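Local coordinates for uncharacterized protein (Parabacteroides distasonis, PDB 3LM3) that is of unknown function but probably acts as a glycoside hydrolase or carbohydrate deacetylase, at residues 191-196 with 334-339. Residues are numbered along the deposited sequence; the frame is centred on the assembly and turned at random.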
ATOM      1  N   PRO A 191       0.244   9.542  -1.250  1.00  6.26           N
ATOM      2  CA  PRO A 191       1.138   9.518  -2.409  1.00  6.29           C
ATOM      3  C   PRO A 191       2.202  10.594  -2.354  1.00  6.85           C
ATOM      4  O   PRO A 191       1.986  11.691  -1.827  1.00  6.69           O
ATOM      5  CB  PRO A 191       0.200   9.762  -3.582  1.00  7.41           C
ATOM      6  CG  PRO A 191      -1.114   9.191  -3.071  1.00  7.36           C
ATOM      7  CD  PRO A 191      -1.178   9.646  -1.646  1.00  6.73           C
ATOM      8  N   PHE A 192       3.379  10.264  -2.887  1.00  7.04           N
ATOM      9  CA  PHE A 192       4.489  11.209  -2.963  1.00  7.27           C
ATOM     10  C   PHE A 192       5.409  10.843  -4.115  1.00  6.97           C
ATOM     11  O   PHE A 192       5.374   9.714  -4.598  1.00  6.39           O
ATOM     12  CB  PHE A 192       5.297  11.243  -1.646  1.00  7.87           C
ATOM     13  CG  PHE A 192       5.957   9.915  -1.281  1.00  6.88           C
ATOM     14  CD1 PHE A 192       5.221   8.906  -0.700  1.00  7.70           C
ATOM     15  CD2 PHE A 192       7.314   9.689  -1.522  1.00  8.16           C
ATOM     16  CE1 PHE A 192       5.803   7.700  -0.358  1.00  8.13           C
ATOM     17  CE2 PHE A 192       7.898   8.467  -1.193  1.00  7.60           C
ATOM     18  CZ  PHE A 192       7.144   7.473  -0.629  1.00  7.41           C
ATOM     19  N   TYR A 193       6.230  11.809  -4.535  1.00  7.05           N
ATOM     20  CA  TYR A 193       7.320  11.553  -5.495  1.00  7.81           C
ATOM     21  C   TYR A 193       8.577  11.184  -4.705  1.00  6.98           C
ATOM     22  O   TYR A 193       9.025  11.958  -3.855  1.00  7.70           O
ATOM     23  CB  TYR A 193       7.570  12.799  -6.326  1.00  7.19           C
ATOM     24  CG  TYR A 193       6.448  13.240  -7.234  1.00  6.72           C
ATOM     25  CD1 TYR A 193       6.190  12.590  -8.422  1.00  7.63           C
ATOM     26  CD2 TYR A 193       5.704  14.361  -6.940  1.00  6.76           C
ATOM     27  CE1 TYR A 193       5.221  13.036  -9.280  1.00  7.28           C
ATOM     28  CE2 TYR A 193       4.694  14.806  -7.795  1.00  6.49           C
ATOM     29  CZ  TYR A 193       4.480  14.171  -8.973  1.00  6.66           C
ATOM     30  OH  TYR A 193       3.488  14.574  -9.873  1.00  7.88           O
ATOM     31  N   PRO A 194       9.143   9.997  -4.958  1.00  7.26           N
ATOM     32  CA  PRO A 194      10.301   9.561  -4.192  1.00  8.19           C
ATOM     33  C   PRO A 194      11.596  10.268  -4.638  1.00  8.72           C
ATOM     34  O   PRO A 194      11.705  10.771  -5.765  1.00  9.43           O
ATOM     35  CB  PRO A 194      10.360   8.073  -4.486  1.00  8.95           C
ATOM     36  CG  PRO A 194       9.823   7.986  -5.929  1.00 10.51           C
ATOM     37  CD  PRO A 194       8.743   8.999  -5.974  1.00  7.46           C
ATOM     38  N   SER A 195      12.540  10.287  -3.717  1.00  7.62           N
ATOM     39  CA  SER A 195      13.893  10.770  -3.949  1.00  6.63           C
ATOM     40  C   SER A 195      14.782   9.711  -4.602  1.00  7.41           C
ATOM     41  O   SER A 195      14.673   8.518  -4.307  1.00  8.19           O
ATOM     42  CB  SER A 195      14.497  11.093  -2.592  1.00  8.03           C
ATOM     43  OG  SER A 195      15.822  11.592  -2.668  1.00  8.13           O
ATOM     44  N   THR A 196      15.723  10.158  -5.449  1.00  8.46           N
ATOM     45  CA  THR A 196      16.751   9.261  -5.945  1.00  9.93           C
ATOM     46  C   THR A 196      17.573   8.632  -4.800  1.00  8.84           C
ATOM     47  O   THR A 196      18.171   7.564  -4.979  1.00 10.09           O
ATOM     48  CB  THR A 196      17.685  10.001  -6.931  1.00  9.49           C
ATOM     49  OG1 THR A 196      18.181  11.182  -6.336  1.00 12.95           O
ATOM     50  CG2 THR A 196      16.934  10.368  -8.232  1.00 12.29           C
ATOM     51  N   LYS A 334       2.322  18.365  -8.450  1.00  9.20           N
ATOM     52  CA  LYS A 334       3.466  18.356  -9.347  1.00  8.99           C
ATOM     53  C   LYS A 334       4.826  18.300  -8.666  1.00  9.45           C
ATOM     54  O   LYS A 334       5.840  18.045  -9.328  1.00 10.69           O
ATOM     55  CB  LYS A 334       3.410  19.597 -10.238  1.00  9.61           C
ATOM     56  CG  LYS A 334       2.153  19.678 -11.122  1.00  9.24           C
ATOM     57  CD  LYS A 334       2.049  18.446 -12.035  1.00 14.23           C
ATOM     58  CE  LYS A 334       0.909  18.530 -12.990  1.00 16.74           C
ATOM     59  NZ  LYS A 334       0.806  17.271 -13.769  1.00 13.46           N
ATOM     60  N   SER A 335       4.860  18.560  -7.365  1.00  9.72           N
ATOM     61  CA  SER A 335       6.090  18.407  -6.560  1.00  9.33           C
ATOM     62  C   SER A 335       5.659  18.065  -5.160  1.00 10.86           C
ATOM     63  O   SER A 335       4.469  18.118  -4.831  1.00  9.26           O
ATOM     64  CB  SER A 335       6.934  19.672  -6.542  1.00 11.16           C
ATOM     65  OG  SER A 335       6.442  20.576  -5.591  1.00 12.72           O
ATOM     66  N   ASN A 336       6.613  17.747  -4.305  1.00  8.99           N
ATOM     67  CA  ASN A 336       6.272  17.452  -2.938  1.00  8.29           C
ATOM     68  C   ASN A 336       6.040  18.676  -2.082  1.00  8.72           C
ATOM     69  O   ASN A 336       5.700  18.550  -0.920  1.00 10.01           O
ATOM     70  CB  ASN A 336       7.325  16.536  -2.320  1.00  7.57           C
ATOM     71  CG  ASN A 336       7.386  15.178  -3.013  1.00  8.39           C
ATOM     72  OD1 ASN A 336       6.346  14.603  -3.384  1.00  9.04           O
ATOM     73  ND2 ASN A 336       8.589  14.641  -3.181  1.00  7.59           N
ATOM     74  N   ASP A 337       6.141  19.861  -2.675  1.00  8.79           N
ATOM     75  CA  ASP A 337       5.713  21.067  -1.979  1.00  9.76           C
ATOM     76  C   ASP A 337       4.197  21.225  -1.994  1.00 11.64           C
ATOM     77  O   ASP A 337       3.660  22.069  -1.276  1.00 14.53           O
ATOM     78  CB  ASP A 337       6.306  22.313  -2.634  1.00 12.38           C
ATOM     79  CG  ASP A 337       7.811  22.385  -2.524  1.00 18.98           C
ATOM     80  OD1 ASP A 337       8.365  21.966  -1.490  1.00 19.62           O
ATOM     81  OD2 ASP A 337       8.414  22.938  -3.475  1.00 23.95           O
ATOM     82  N   ASP A 338       3.515  20.448  -2.827  1.00 10.70           N
ATOM     83  CA  ASP A 338       2.100  20.647  -3.107  1.00 11.30           C
ATOM     84  C   ASP A 338       1.169  19.895  -2.152  1.00 10.86           C
ATOM     85  O   ASP A 338      -0.042  20.126  -2.192  1.00 10.59           O
ATOM     86  CB  ASP A 338       1.767  20.215  -4.545  1.00 10.41           C
ATOM     87  CG  ASP A 338       2.367  21.120  -5.592  1.00 12.98           C
ATOM     88  OD1 ASP A 338       2.843  22.234  -5.254  1.00 14.35           O
ATOM     89  OD2 ASP A 338       2.327  20.723  -6.787  1.00 14.50           O
ATOM     90  N   TRP A 339       1.714  19.004  -1.321  1.00  9.00           N
ATOM     91  CA  TRP A 339       0.900  18.212  -0.408  1.00  7.81           C
ATOM     92  C   TRP A 339       1.381  18.312   1.028  1.00  9.09           C
ATOM     93  O   TRP A 339       2.519  18.646   1.305  1.00  9.93           O
ATOM     94  CB  TRP A 339       0.841  16.736  -0.822  1.00  8.73           C
ATOM     95  CG  TRP A 339       2.174  16.063  -0.973  1.00  7.22           C
ATOM     96  CD1 TRP A 339       2.879  15.909  -2.131  1.00  7.43           C
ATOM     97  CD2 TRP A 339       2.953  15.423   0.057  1.00  6.91           C
ATOM     98  NE1 TRP A 339       4.024  15.216  -1.898  1.00  7.92           N
ATOM     99  CE2 TRP A 339       4.112  14.923  -0.561  1.00  7.77           C
ATOM    100  CE3 TRP A 339       2.782  15.220   1.422  1.00  9.00           C
ATOM    101  CZ2 TRP A 339       5.101  14.258   0.148  1.00  8.13           C
ATOM    102  CZ3 TRP A 339       3.771  14.543   2.123  1.00  7.78           C
ATOM    103  CH2 TRP A 339       4.923  14.095   1.485  1.00  7.20           C
TER
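The side-chain amide of Asn336 pairs with both backbone polar atoms of a single residue, Tyr193, much as a neighbouring strand would. Tyr193 N donates to Asn336 OD1 at 3.0 Å, on a lone pair in the carbonyl plane, while Asn336 ND2 returns a bond of 2.8 Å to Tyr193 O, again on a lone pair. OD1 is gripped a second time by Trp339 NE1 (2.8 Å), which reaches it within the indole plane, and ND2 also donates to Ala203 O, so the amide is fixed against a flip. Chi1 of Tyr193 (-65°) sets CG beside the backbone N. OD1 lies at the ring edge near CD2, and CE2 is 3.6 Å from Lys334 C; the hydroxyl bonds to Tyr333 O. Trp339 sets CZ2 3.5 Å from Phe192 CB, and Pro191 O lies over one indole face. An alanine in place of Asn336 would probably leave Tyr193 N and O and the indole N-H without these mates and let the indole shift. Here a side-chain amide, presented by a type I turn with an ST turn at its start, stands in for the N-H and C=O of one residue of an antiparallel strand, and joins the loop between helix 322-332 and strand 341-346 to the segment entering strand 194-195.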